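Local structure of glutathione-specific gamma-glutamylcyclotransferase (5HWK) at residues Q105-Y110 and Y119-V124; I8-L11 and S15-Y18; A70-V75 and A82-P87; A57-Y62 and L90-V95. The protein cleaves glutathione specifically into 5-oxo-L-proline and the dipeptide Cys-Gly, so that the glutathione of the yeast cell can be broken down and reused. One frame throughout, in Å; residues are numbered along the deposited sequence. Where two conformers were deposited one is given.

Interactions 1, 2 and 4 all reach the six-stranded antiparallel sheet, through strands 119-129, 8-12 and 91-99. Interactions 1 and 2 have centres about 10 Å apart, touch through Val107 against Ile8 and Val10, and share the bound benzoic acid. Interaction 4 joins this sheet to strand 54-61 of the three-stranded sheet; its centre is about 12 Å from that of interaction 2, and Ala57 O meets Tyr119 OH of interaction 1. Interaction 3 is nested in the chain between the segments of interaction 4, centres about 13 Å apart. The order along the chain is 2, then 4 enclosing 3, then 1. Interactions 1 and 2 thus bring separate segments to the ligand, whereas interaction 3 lies away from it.

Interaction 1 (Q105-Y110 and Y119-V124). With BEZ (benzoic acid), chain C.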
loop_
_atom_site.group_PDB
_atom_site.type_symbol
_atom_site.label_atom_id
_atom_site.label_comp_id
_atom_site.label_asym_id
_atom_site.label_seq_id
_atom_site.Cartn_x
_atom_site.Cartn_y
_atom_site.Cartn_z
ATOM N N GLN A 105 -20.227 -5.123 4.586
ATOM C CA GLN A 105 -19.815 -5.514 5.923
ATOM C C GLN A 105 -18.714 -6.556 5.904
ATOM O O GLN A 105 -18.070 -6.768 6.932
ATOM C CB GLN A 105 -20.994 -5.954 6.779
ATOM C CG GLN A 105 -21.555 -7.292 6.457
ATOM C CD GLN A 105 -22.841 -7.540 7.240
ATOM O OE1 GLN A 105 -23.945 -7.273 6.750
ATOM N NE2 GLN A 105 -22.700 -8.039 8.464
ATOM N N GLU A 106 -18.443 -7.166 4.755
ATOM C CA GLU A 106 -17.356 -8.133 4.670
ATOM C C GLU A 106 -15.983 -7.475 4.740
ATOM O O GLU A 106 -14.980 -8.171 4.950
ATOM C CB GLU A 106 -17.464 -8.872 3.347
ATOM C CG GLU A 106 -18.613 -9.845 3.320
ATOM C CD GLU A 106 -18.919 -10.335 1.930
ATOM O OE1 GLU A 106 -17.993 -10.335 1.092
ATOM O OE2 GLU A 106 -20.089 -10.710 1.672
ATOM N N VAL A 107 -15.915 -6.161 4.532
ATOM C CA VAL A 107 -14.640 -5.467 4.537
ATOM C C VAL A 107 -13.916 -5.691 5.860
ATOM O O VAL A 107 -12.683 -5.853 5.901
ATOM C CB VAL A 107 -14.879 -3.981 4.209
ATOM C CG1 VAL A 107 -13.618 -3.186 4.325
ATOM C CG2 VAL A 107 -15.414 -3.873 2.793
ATOM N N ARG A 108 -14.669 -5.771 6.956
ATOM C CA ARG A 108 -14.076 -5.942 8.270
ATOM C C ARG A 108 -13.441 -7.308 8.444
ATOM O O ARG A 108 -12.772 -7.524 9.462
ATOM C CB ARG A 108 -15.136 -5.656 9.345
ATOM C CG ARG A 108 -15.101 -4.213 9.805
ATOM C CD ARG A 108 -16.061 -3.839 10.947
ATOM N NE ARG A 108 -15.714 -2.527 11.481
ATOM C CZ ARG A 108 -15.970 -1.383 10.855
ATOM N NH1 ARG A 108 -16.582 -1.401 9.679
ATOM N NH2 ARG A 108 -15.620 -0.220 11.401
ATOM N N GLU A 109 -13.592 -8.215 7.472
ATOM C CA GLU A 109 -13.016 -9.552 7.561
ATOM C C GLU A 109 -12.024 -9.860 6.444
ATOM O O GLU A 109 -11.560 -11.002 6.348
ATOM C CB GLU A 109 -14.118 -10.623 7.615
ATOM C CG GLU A 109 -15.048 -10.489 8.821
ATOM N N TYR A 110 -11.640 -8.872 5.620
ATOM C CA TYR A 110 -10.806 -9.167 4.460
ATOM C C TYR A 110 -9.435 -9.672 4.836
ATOM O O TYR A 110 -8.804 -10.339 4.019
ATOM C CB TYR A 110 -10.594 -7.908 3.620
ATOM C CG TYR A 110 -11.766 -7.518 2.771
ATOM C CD1 TYR A 110 -12.847 -8.390 2.578
ATOM C CD2 TYR A 110 -11.787 -6.286 2.120
ATOM C CE1 TYR A 110 -13.932 -8.016 1.760
ATOM C CE2 TYR A 110 -12.868 -5.907 1.315
ATOM C CZ TYR A 110 -13.924 -6.774 1.143
ATOM O OH TYR A 110 -14.972 -6.384 0.358
ATOM N N TYR A 119 -2.529 -5.082 11.785
ATOM C CA TYR A 119 -3.206 -4.172 10.877
ATOM C C TYR A 119 -4.507 -3.704 11.499
ATOM O O TYR A 119 -5.217 -4.480 12.152
ATOM C CB TYR A 119 -3.520 -4.844 9.533
ATOM C CG TYR A 119 -2.314 -5.046 8.649
ATOM C CD1 TYR A 119 -1.888 -4.055 7.747
ATOM C CD2 TYR A 119 -1.560 -6.222 8.733
ATOM C CE1 TYR A 119 -0.786 -4.255 6.918
ATOM C CE2 TYR A 119 -0.457 -6.434 7.895
ATOM C CZ TYR A 119 -0.072 -5.451 7.004
ATOM O OH TYR A 119 1.006 -5.667 6.204
ATOM N N THR A 120 -4.827 -2.447 11.248
ATOM C CA THR A 120 -6.098 -1.846 11.673
ATOM C C THR A 120 -6.790 -1.180 10.502
ATOM O O THR A 120 -6.163 -0.791 9.497
ATOM C CB THR A 120 -5.858 -0.849 12.825
ATOM O OG1 THR A 120 -4.826 0.083 12.445
ATOM C CG2 THR A 120 -5.439 -1.585 14.109
ATOM N N LEU A 121 -8.112 -1.088 10.625
ATOM C CA LEU A 121 -8.939 -0.591 9.542
ATOM C C LEU A 121 -9.165 0.898 9.776
ATOM O O LEU A 121 -9.548 1.298 10.882
ATOM C CB LEU A 121 -10.268 -1.323 9.589
ATOM C CG LEU A 121 -11.271 -0.915 8.527
ATOM C CD1 LEU A 121 -10.758 -1.144 7.117
ATOM C CD2 LEU A 121 -12.568 -1.683 8.789
ATOM N N HIS A 122 -8.930 1.704 8.731
ATOM C CA HIS A 122 -9.060 3.147 8.804
ATOM C C HIS A 122 -9.935 3.645 7.667
ATOM O O HIS A 122 -10.005 3.060 6.600
ATOM C CB HIS A 122 -7.725 3.828 8.722
ATOM C CG HIS A 122 -6.808 3.431 9.829
ATOM N ND1 HIS A 122 -6.632 4.201 10.955
ATOM C CD2 HIS A 122 -6.078 2.308 10.018
ATOM C CE1 HIS A 122 -5.780 3.600 11.766
ATOM N NE2 HIS A 122 -5.445 2.442 11.228
ATOM N N GLU A 123 -10.648 4.738 7.925
ATOM C CA GLU A 123 -11.401 5.405 6.888
ATOM C C GLU A 123 -10.757 6.762 6.650
ATOM O O GLU A 123 -10.540 7.536 7.613
ATOM C CB GLU A 123 -12.853 5.587 7.340
ATOM C CG GLU A 123 -13.752 4.387 7.104
ATOM C CD GLU A 123 -13.357 3.122 7.855
ATOM O OE1 GLU A 123 -13.120 3.170 9.088
ATOM O OE2 GLU A 123 -13.271 2.053 7.200
ATOM N N VAL A 124 -10.445 7.051 5.391
ATOM C CA VAL A 124 -9.677 8.230 5.039
ATOM C C VAL A 124 -10.198 8.802 3.738
ATOM O O VAL A 124 -10.669 8.076 2.874
ATOM C CB VAL A 124 -8.163 7.971 5.002
ATOM C CG1 VAL A 124 -7.800 6.976 3.894
ATOM C CG2 VAL A 124 -7.410 9.287 4.894
HETATM C C BEZ C . -3.694 -4.166 0.933
HETATM O O1 BEZ C . -3.496 -4.693 -0.127
HETATM O O2 BEZ C . -3.991 -2.966 0.908
HETATM C C1 BEZ C . -3.498 -4.903 2.220
HETATM C C2 BEZ C . -3.503 -4.167 3.389
HETATM C C3 BEZ C . -3.257 -4.802 4.613
HETATM C C4 BEZ C . -3.097 -6.176 4.670
HETATM C C5 BEZ C . -3.141 -6.904 3.491
HETATM C C6 BEZ C . -3.329 -6.296 2.254
#
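Arg108 and Leu121 make most of this contact, through apolar atoms. Leu121 CD2 lies 3.7 Å from Arg108 CG and also sits 4.0 Å above the plane of the guanidinium group, over its centre. The arginine chain, extended from CG to NE, runs roughly perpendicular to the leucine, so one methyl meets both its aliphatic root and its flat head. With CG of Leu121 anti to the backbone N (chi1 179°), the other methyl, CD1, faces Val107 CG1 at a looser 4.5 Å. Electrostatics add little direct contact: Arg108 NH2 and Glu123 OE1 are 4.8 Å apart, which probably gives only a mild attraction, while Glu123 OE2 bonds Ser159 OG. No hydrogen bond crosses; within the strand, His122 NE2 donates to Thr120 OG1 over 2.7 Å, the oxygen lying 24° out of the imidazole plane.

The ligand contact belongs to Tyr119. Benzoic acid turns its C3-C4 edge onto one ring face, C4 standing 3.7 Å above the ring centre and C3 approaching CE1 to 3.4 Å, while the phenol OH bonds Ala57 O. Were an alanine here, the outer edge of the ligand ring would probably lose its aromatic cover and Ala57 O its hydroxyl partner. Tyr119, next to strand residues Thr120 to Val124, thus lines the benzoic acid pocket of the gamma-glutamylcyclotransferase fold.

Interaction 2 (I8-L11 and S15-Y18); sequences IWVL and SLIY. With BEZ (benzoic acid), chain C.
Carboxyl O1 of benzoic acid accepts a hydrogen bond from the backbone N of Leu16, the residue whose side chain reaches back to Val10 and Leu11. The bond measures 2.9 Å from Leu16 N to O1, with an N-H...O angle of 154°; the backbone N atoms of Tyr13 and Gly14 also bond the ligand. Leu16 CG stands beside its own N and anti to the carbonyl carbon (chi1 -73°), which lays the side chain along the same carboxyl group: Leu16 CD1 is 3.6 Å from its carbon C. That methyl is shared with the strand, meeting Leu11 O at 3.9 Å and, more loosely, Val10 CG1 at 4.3 Å. A glycine in place of Leu16 would keep the N-H but would probably uncover one side of the carboxyl group and open a gap beside Val10 CG1. Next to it, Ser15 OG approaches ligand atom C6 to 3.6 Å while hydrogen-bonded to Arg114 NH1 and to OE1 of Glu115, the probable proton acceptor. Strand 8-12 leads through Tyr13 and Gly14 into a weakly bonded helical turn from about Ser15, its N-H groups turned on the ligand, consistent with the family's YGSL loop, which probably binds the substrate.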
loop_
_atom_site.group_PDB
_atom_site.type_symbol
_atom_site.label_atom_id
_atom_site.label_comp_id
_atom_site.label_asym_id
_atom_site.label_seq_id
_atom_site.Cartn_x
_atom_site.Cartn_y
_atom_site.Cartn_z
ATOM N N ILE A 8 -18.768 0.834 -0.207
ATOM C CA ILE A 8 -17.522 1.408 0.257
ATOM C C ILE A 8 -16.459 1.198 -0.799
ATOM O O ILE A 8 -16.488 0.241 -1.584
ATOM C CB ILE A 8 -17.035 0.934 1.646
ATOM C CG1 ILE A 8 -16.443 -0.454 1.531
ATOM C CG2 ILE A 8 -18.155 0.966 2.669
ATOM C CD1 ILE A 8 -17.452 -1.472 1.389
ATOM N N TRP A 9 -15.537 2.132 -0.819
ATOM C CA TRP A 9 -14.342 2.043 -1.634
ATOM C C TRP A 9 -13.228 1.603 -0.712
ATOM O O TRP A 9 -13.081 2.142 0.369
ATOM C CB TRP A 9 -14.006 3.413 -2.212
ATOM C CG TRP A 9 -15.037 3.794 -3.299
ATOM C CD1 TRP A 9 -16.186 4.536 -3.142
ATOM C CD2 TRP A 9 -14.991 3.432 -4.694
ATOM N NE1 TRP A 9 -16.825 4.647 -4.339
ATOM C CE2 TRP A 9 -16.119 3.998 -5.312
ATOM C CE3 TRP A 9 -14.094 2.697 -5.471
ATOM C CZ2 TRP A 9 -16.379 3.837 -6.660
ATOM C CZ3 TRP A 9 -14.345 2.555 -6.814
ATOM C CH2 TRP A 9 -15.479 3.131 -7.397
ATOM N N VAL A 10 -12.489 0.593 -1.152
ATOM C CA VAL A 10 -11.399 0.021 -0.358
ATOM C C VAL A 10 -10.111 0.187 -1.145
ATOM O O VAL A 10 -10.022 -0.278 -2.281
ATOM C CB VAL A 10 -11.660 -1.474 -0.100
ATOM C CG1 VAL A 10 -10.471 -2.124 0.671
ATOM C CG2 VAL A 10 -12.947 -1.676 0.651
ATOM N N LEU A 11 -9.079 0.767 -0.515
ATOM C CA LEU A 11 -7.779 0.887 -1.155
ATOM C C LEU A 11 -7.043 -0.431 -1.046
ATOM O O LEU A 11 -7.114 -1.103 -0.017
ATOM C CB LEU A 11 -6.933 1.905 -0.397
ATOM C CG LEU A 11 -7.309 3.369 -0.464
ATOM C CD1 LEU A 11 -6.284 4.183 0.357
ATOM C CD2 LEU A 11 -7.337 3.760 -1.903
ATOM N N SER A 15 -1.377 -7.133 -1.029
ATOM C CA SER A 15 -1.959 -8.314 -1.640
ATOM C C SER A 15 -3.362 -8.100 -2.146
ATOM O O SER A 15 -3.798 -8.901 -2.956
ATOM C CB SER A 15 -1.928 -9.532 -0.706
ATOM O OG SER A 15 -2.711 -9.323 0.450
ATOM N N LEU A 16 -4.104 -7.073 -1.688
ATOM C CA LEU A 16 -5.435 -6.891 -2.275
ATOM C C LEU A 16 -5.350 -6.499 -3.732
ATOM O O LEU A 16 -6.357 -6.611 -4.438
ATOM C CB LEU A 16 -6.229 -5.812 -1.520
ATOM C CG LEU A 16 -6.731 -6.215 -0.134
ATOM C CD1 LEU A 16 -7.155 -4.939 0.681
ATOM C CD2 LEU A 16 -7.879 -7.215 -0.222
ATOM N N ILE A 17 -4.194 -6.013 -4.211
ATOM C CA ILE A 17 -4.070 -5.677 -5.629
ATOM C C ILE A 17 -4.250 -6.914 -6.494
ATOM O O ILE A 17 -4.978 -6.906 -7.491
ATOM C CB ILE A 17 -2.714 -5.009 -5.918
ATOM C CG1 ILE A 17 -2.639 -3.656 -5.236
ATOM C CG2 ILE A 17 -2.575 -4.826 -7.419
ATOM C CD1 ILE A 17 -1.254 -2.973 -5.362
ATOM N N TYR A 18 -3.562 -7.994 -6.150
ATOM C CA TYR A 18 -3.558 -9.170 -7.005
ATOM C C TYR A 18 -4.373 -10.328 -6.466
ATOM O O TYR A 18 -4.584 -11.307 -7.208
ATOM C CB TYR A 18 -2.138 -9.637 -7.302
ATOM C CG TYR A 18 -1.333 -9.894 -6.055
ATOM C CD1 TYR A 18 -1.491 -11.079 -5.321
ATOM C CD2 TYR A 18 -0.447 -8.947 -5.590
ATOM C CE1 TYR A 18 -0.751 -11.330 -4.186
ATOM C CE2 TYR A 18 0.311 -9.204 -4.446
ATOM C CZ TYR A 18 0.121 -10.383 -3.756
ATOM O OH TYR A 18 0.825 -10.637 -2.616
HETATM C C BEZ C . -3.694 -4.166 0.933
HETATM O O1 BEZ C . -3.496 -4.693 -0.127
HETATM O O2 BEZ C . -3.991 -2.966 0.908
HETATM C C1 BEZ C . -3.498 -4.903 2.220
HETATM C C2 BEZ C . -3.503 -4.167 3.389
HETATM C C3 BEZ C . -3.257 -4.802 4.613
HETATM C C4 BEZ C . -3.097 -6.176 4.670
HETATM C C5 BEZ C . -3.141 -6.904 3.491
HETATM C C6 BEZ C . -3.329 -6.296 2.254
#

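Interaction 3 (A70-V75 and A82-P87); sequences AFLKNV and APIQDP
Within the two segments no ring or amide side chain takes part where Leu72 and Val75 pack on Ile84. Phe71, one residue along from Leu72, meets the ring of Trp40 with the two planes inclined, and its side chain also touches Pro173. The amide of Gln85 holds Pro83 O close to its own plane, NE2 to O being 3.0 Å. From the acceptor's point of view the donor stands well above the carbonyl plane, 62° out of it, so the bond does not use a lone-pair direction. It folds the Gln85 side chain back over the peptide that follows Pro83, itself preceded by a cis peptide bond.

The contact joins helix 69-78 to the irregular segment that runs on to strand 91-99, part of the connection, with helices 62-65 and 69-78, between strands 54-61 and 91-99. Ile84 is its central residue. Leu72 and Ile84 lie alongside one another, pointing opposite ways, Leu72 CD1 lying 3.7 Å from Ile84 CG1 and 3.9 Å from Ile84 CD1. Val75 instead stands nearly square to Ile84, its CG1 4.0 Å from Ile84 CD1. CG1 of Ile84 stands between its backbone N and carbonyl carbon (chi1 66°), which puts it against Leu72 CD1; the extended chi2 (164°) then carries CD1 on toward Val75. The backbone N of Ile84 bonds Asn76 OD1, a second tie to the same helix, and Leu90 touches both Val75 and Ile84.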
loop_
_atom_site.group_PDB
_atom_site.type_symbol
_atom_site.label_atom_id
_atom_site.label_comp_id
_atom_site.label_asym_id
_atom_site.label_seq_id
_atom_site.Cartn_x
_atom_site.Cartn_y
_atom_site.Cartn_z
ATOM N N ALA A 70 13.955 10.283 10.470
ATOM C CA ALA A 70 14.358 9.091 9.724
ATOM C C ALA A 70 13.328 8.719 8.664
ATOM O O ALA A 70 13.693 8.256 7.572
ATOM C CB ALA A 70 14.552 7.899 10.657
ATOM N N PHE A 71 12.031 8.860 8.978
ATOM C CA PHE A 71 11.024 8.575 7.956
ATOM C C PHE A 71 11.135 9.571 6.808
ATOM O O PHE A 71 11.071 9.187 5.628
ATOM C CB PHE A 71 9.592 8.638 8.506
ATOM C CG PHE A 71 9.206 7.541 9.455
ATOM C CD1 PHE A 71 10.085 6.548 9.827
ATOM C CD2 PHE A 71 7.929 7.515 9.979
ATOM C CE1 PHE A 71 9.697 5.564 10.714
ATOM C CE2 PHE A 71 7.538 6.512 10.865
ATOM C CZ PHE A 71 8.421 5.536 11.217
ATOM N N LEU A 72 11.296 10.866 7.133
ATOM C CA LEU A 72 11.327 11.894 6.097
ATOM C C LEU A 72 12.546 11.721 5.189
ATOM O O LEU A 72 12.440 11.815 3.956
ATOM C CB LEU A 72 11.288 13.275 6.753
ATOM C CG LEU A 72 11.153 14.475 5.819
ATOM C CD1 LEU A 72 9.988 14.350 4.850
ATOM C CD2 LEU A 72 11.011 15.781 6.623
ATOM N N LYS A 73 13.717 11.453 5.769
ATOM C CA LYS A 73 14.878 11.229 4.923
ATOM C C LYS A 73 14.702 10.004 4.037
ATOM O O LYS A 73 15.112 10.009 2.870
ATOM C CB LYS A 73 16.122 11.097 5.773
ATOM C CG LYS A 73 16.592 12.480 6.162
ATOM C CD LYS A 73 17.781 12.437 7.092
ATOM C CE LYS A 73 18.189 13.858 7.491
ATOM N NZ LYS A 73 18.837 14.617 6.383
ATOM N N ASN A 74 14.046 8.966 4.551
ATOM C CA ASN A 74 13.869 7.751 3.761
ATOM C C ASN A 74 12.886 7.996 2.616
ATOM O O ASN A 74 13.103 7.551 1.484
ATOM C CB ASN A 74 13.378 6.638 4.666
ATOM C CG ASN A 74 13.067 5.414 3.913
ATOM O OD1 ASN A 74 12.029 5.340 3.247
ATOM N ND2 ASN A 74 13.948 4.436 3.972
ATOM N N VAL A 75 11.799 8.716 2.893
ATOM C CA VAL A 75 10.872 9.055 1.824
ATOM C C VAL A 75 11.533 9.950 0.788
ATOM O O VAL A 75 11.369 9.737 -0.420
ATOM C CB VAL A 75 9.585 9.654 2.400
ATOM C CG1 VAL A 75 8.751 10.299 1.279
ATOM C CG2 VAL A 75 8.823 8.596 3.213
ATOM N N ALA A 82 11.389 14.855 -3.891
ATOM C CA ALA A 82 12.253 15.239 -2.783
ATOM C C ALA A 82 12.782 16.661 -2.991
ATOM O O ALA A 82 13.217 17.008 -4.098
ATOM C CB ALA A 82 13.442 14.287 -2.698
ATOM N N PRO A 83 12.777 17.513 -1.946
ATOM C CA PRO A 83 12.226 17.238 -0.606
ATOM C C PRO A 83 10.711 17.465 -0.589
ATOM O O PRO A 83 10.244 18.529 -1.022
ATOM C CB PRO A 83 12.910 18.296 0.261
ATOM C CG PRO A 83 13.174 19.442 -0.685
ATOM C CD PRO A 83 13.430 18.837 -2.035
ATOM N N ILE A 84 9.952 16.485 -0.096
ATOM C CA ILE A 84 8.499 16.593 -0.164
ATOM C C ILE A 84 8.017 17.731 0.732
ATOM O O ILE A 84 8.582 18.009 1.797
ATOM C CB ILE A 84 7.823 15.260 0.199
ATOM C CG1 ILE A 84 8.075 14.892 1.680
ATOM C CG2 ILE A 84 8.282 14.144 -0.756
ATOM C CD1 ILE A 84 7.138 13.798 2.220
ATOM N N GLN A 85 6.959 18.401 0.284
ATOM C CA GLN A 85 6.447 19.605 0.924
ATOM C C GLN A 85 5.002 19.504 1.366
ATOM O O GLN A 85 4.537 20.400 2.081
ATOM C CB GLN A 85 6.543 20.801 -0.032
ATOM C CG GLN A 85 7.959 21.135 -0.427
ATOM C CD GLN A 85 8.803 21.498 0.773
ATOM O OE1 GLN A 85 8.415 22.339 1.593
ATOM N NE2 GLN A 85 9.953 20.858 0.897
ATOM N N ASP A 86 4.275 18.478 0.940
ATOM C CA ASP A 86 2.842 18.389 1.154
ATOM C C ASP A 86 2.423 16.952 0.909
ATOM O O ASP A 86 3.148 16.200 0.235
ATOM C CB ASP A 86 2.096 19.316 0.186
ATOM C CG ASP A 86 2.469 19.047 -1.255
ATOM N N PRO A 87 1.277 16.531 1.456
ATOM C CA PRO A 87 0.828 15.146 1.236
ATOM C C PRO A 87 0.700 14.772 -0.235
ATOM O O PRO A 87 0.956 13.611 -0.589
ATOM C CB PRO A 87 -0.523 15.078 1.960
ATOM C CG PRO A 87 -0.560 16.255 2.861
ATOM C CD PRO A 87 0.341 17.303 2.294
#

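Interaction 4 (A57-Y62 and L90-V95); sequences ATLIPY and LVTIGV
Two side-chain pairs, Leu59 with Thr92 and Tyr62 with Leu90, bridge these segments, and they meet in different ways. Leu59 and Thr92 approach at a slant: a single methyl, Leu59 CD2, rests against both branches of the threonine, 3.7 Å from Thr92 OG1 and 3.9 Å from Thr92 CG2. The hydroxyl gains no bond from this neighbour; its hydrogen-bond partner is Phe35 O. In Thr92 the methyl CG2 lies anti to the backbone N and OG1 beside that N (chi1 -63°), which presents both branches to Leu59 CD2.

Tyr62 and Leu90 cross at about a right angle. Leu90 CD1 fits against the root of the tyrosine, 3.7 Å from Tyr62 CA and 3.8 Å from Tyr62 CB, then reaches the ring at its edge, near the ring plane, 4.1 Å from Tyr62 CD1. Leu90 therefore meets the ring at its margin.

No hydrogen bond links the segments, consistent with strands 54-61 and 91-99 belonging to different sheets. The backbones of Tyr62 and Leu90 both hydrogen-bond to that of Gly34, at the join between strands 26-33 and 35-40. Helix 62-65 begins after Pro61 at its N-cap, its Ile65 touches Leu90, and Leu59 packs on Arg37 of strand 35-40 and on Tyr13.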
loop_
_atom_site.group_PDB
_atom_site.type_symbol
_atom_site.label_atom_id
_atom_site.label_comp_id
_atom_site.label_asym_id
_atom_site.label_seq_id
_atom_site.Cartn_x
_atom_site.Cartn_y
_atom_site.Cartn_z
ATOM N N ALA A 57 3.922 -5.301 3.291
ATOM C CA ALA A 57 3.718 -3.875 3.033
ATOM C C ALA A 57 2.800 -3.202 4.051
ATOM O O ALA A 57 1.788 -3.771 4.485
ATOM C CB ALA A 57 3.099 -3.704 1.653
ATOM N N THR A 58 3.129 -1.964 4.377
ATOM C CA THR A 58 2.195 -1.074 5.084
ATOM C C THR A 58 2.276 0.285 4.426
ATOM O O THR A 58 3.147 0.546 3.628
ATOM C CB THR A 58 2.502 -1.085 6.603
ATOM O OG1 THR A 58 1.496 -0.324 7.264
ATOM C CG2 THR A 58 3.837 -0.470 6.918
ATOM N N LEU A 59 1.318 1.164 4.743
ATOM C CA LEU A 59 1.325 2.525 4.226
ATOM C C LEU A 59 1.582 3.449 5.397
ATOM O O LEU A 59 1.044 3.243 6.488
ATOM C CB LEU A 59 -0.059 2.907 3.730
ATOM C CG LEU A 59 -0.507 2.424 2.405
ATOM C CD1 LEU A 59 -1.896 3.103 2.115
ATOM C CD2 LEU A 59 0.506 2.750 1.333
ATOM N N ILE A 60 2.377 4.480 5.176
ATOM C CA ILE A 60 2.659 5.449 6.217
ATOM C C ILE A 60 2.131 6.794 5.746
ATOM O O ILE A 60 2.481 7.257 4.649
ATOM C CB ILE A 60 4.158 5.509 6.507
ATOM C CG1 ILE A 60 4.633 4.083 6.742
ATOM C CG2 ILE A 60 4.389 6.402 7.691
ATOM C CD1 ILE A 60 5.973 3.925 6.317
ATOM N N PRO A 61 1.262 7.441 6.509
ATOM C CA PRO A 61 0.718 8.720 6.057
ATOM C C PRO A 61 1.731 9.832 6.194
ATOM O O PRO A 61 2.616 9.809 7.054
ATOM C CB PRO A 61 -0.462 8.971 6.994
ATOM C CG PRO A 61 -0.116 8.230 8.207
ATOM C CD PRO A 61 0.625 6.985 7.758
ATOM N N TYR A 62 1.515 10.852 5.360
ATOM C CA TYR A 62 2.355 12.049 5.359
ATOM C C TYR A 62 2.549 12.606 6.771
ATOM O O TYR A 62 3.665 12.956 7.165
ATOM C CB TYR A 62 1.717 13.125 4.466
ATOM C CG TYR A 62 2.433 14.450 4.474
ATOM C CD1 TYR A 62 3.554 14.672 3.679
ATOM C CD2 TYR A 62 1.985 15.480 5.273
ATOM C CE1 TYR A 62 4.221 15.867 3.689
ATOM C CE2 TYR A 62 2.642 16.694 5.299
ATOM C CZ TYR A 62 3.751 16.897 4.500
ATOM O OH TYR A 62 4.370 18.133 4.524
ATOM N N LEU A 90 3.483 12.771 -1.953
ATOM C CA LEU A 90 3.667 11.344 -1.732
ATOM C C LEU A 90 2.730 10.591 -2.647
ATOM O O LEU A 90 1.539 10.892 -2.720
ATOM C CB LEU A 90 3.296 10.983 -0.307
ATOM C CG LEU A 90 4.193 11.464 0.803
ATOM C CD1 LEU A 90 3.610 10.866 2.048
ATOM C CD2 LEU A 90 5.573 10.938 0.550
ATOM N N VAL A 91 3.252 9.573 -3.301
ATOM C CA VAL A 91 2.499 8.789 -4.259
ATOM C C VAL A 91 2.754 7.323 -3.920
ATOM O O VAL A 91 3.920 6.907 -3.755
ATOM C CB VAL A 91 3.018 9.087 -5.678
ATOM C CG1 VAL A 91 2.775 7.898 -6.612
ATOM C CG2 VAL A 91 2.438 10.394 -6.208
ATOM N N THR A 92 1.674 6.538 -3.803
ATOM C CA THR A 92 1.738 5.073 -3.782
ATOM C C THR A 92 0.857 4.569 -4.919
ATOM O O THR A 92 -0.322 4.925 -5.004
ATOM C CB THR A 92 1.197 4.470 -2.461
ATOM O OG1 THR A 92 1.994 4.890 -1.344
ATOM C CG2 THR A 92 1.227 2.947 -2.481
ATOM N N ILE A 93 1.413 3.735 -5.779
ATOM C CA ILE A 93 0.645 3.133 -6.863
ATOM C C ILE A 93 -0.086 1.889 -6.347
ATOM O O ILE A 93 0.534 0.982 -5.773
ATOM C CB ILE A 93 1.572 2.789 -8.039
ATOM C CG1 ILE A 93 2.273 4.057 -8.533
ATOM C CG2 ILE A 93 0.780 2.122 -9.167
ATOM N N GLY A 94 -1.403 1.857 -6.528
ATOM C CA GLY A 94 -2.218 0.767 -6.017
ATOM C C GLY A 94 -3.521 0.687 -6.805
ATOM O O GLY A 94 -3.562 0.980 -8.002
ATOM N N VAL A 95 -4.589 0.243 -6.146
ATOM C CA VAL A 95 -5.913 0.195 -6.755
ATOM C C VAL A 95 -6.931 0.663 -5.729
ATOM O O VAL A 95 -6.652 0.800 -4.538
ATOM C CB VAL A 95 -6.317 -1.214 -7.267
ATOM C CG1 VAL A 95 -5.378 -1.710 -8.352
ATOM C CG2 VAL A 95 -6.434 -2.215 -6.118
#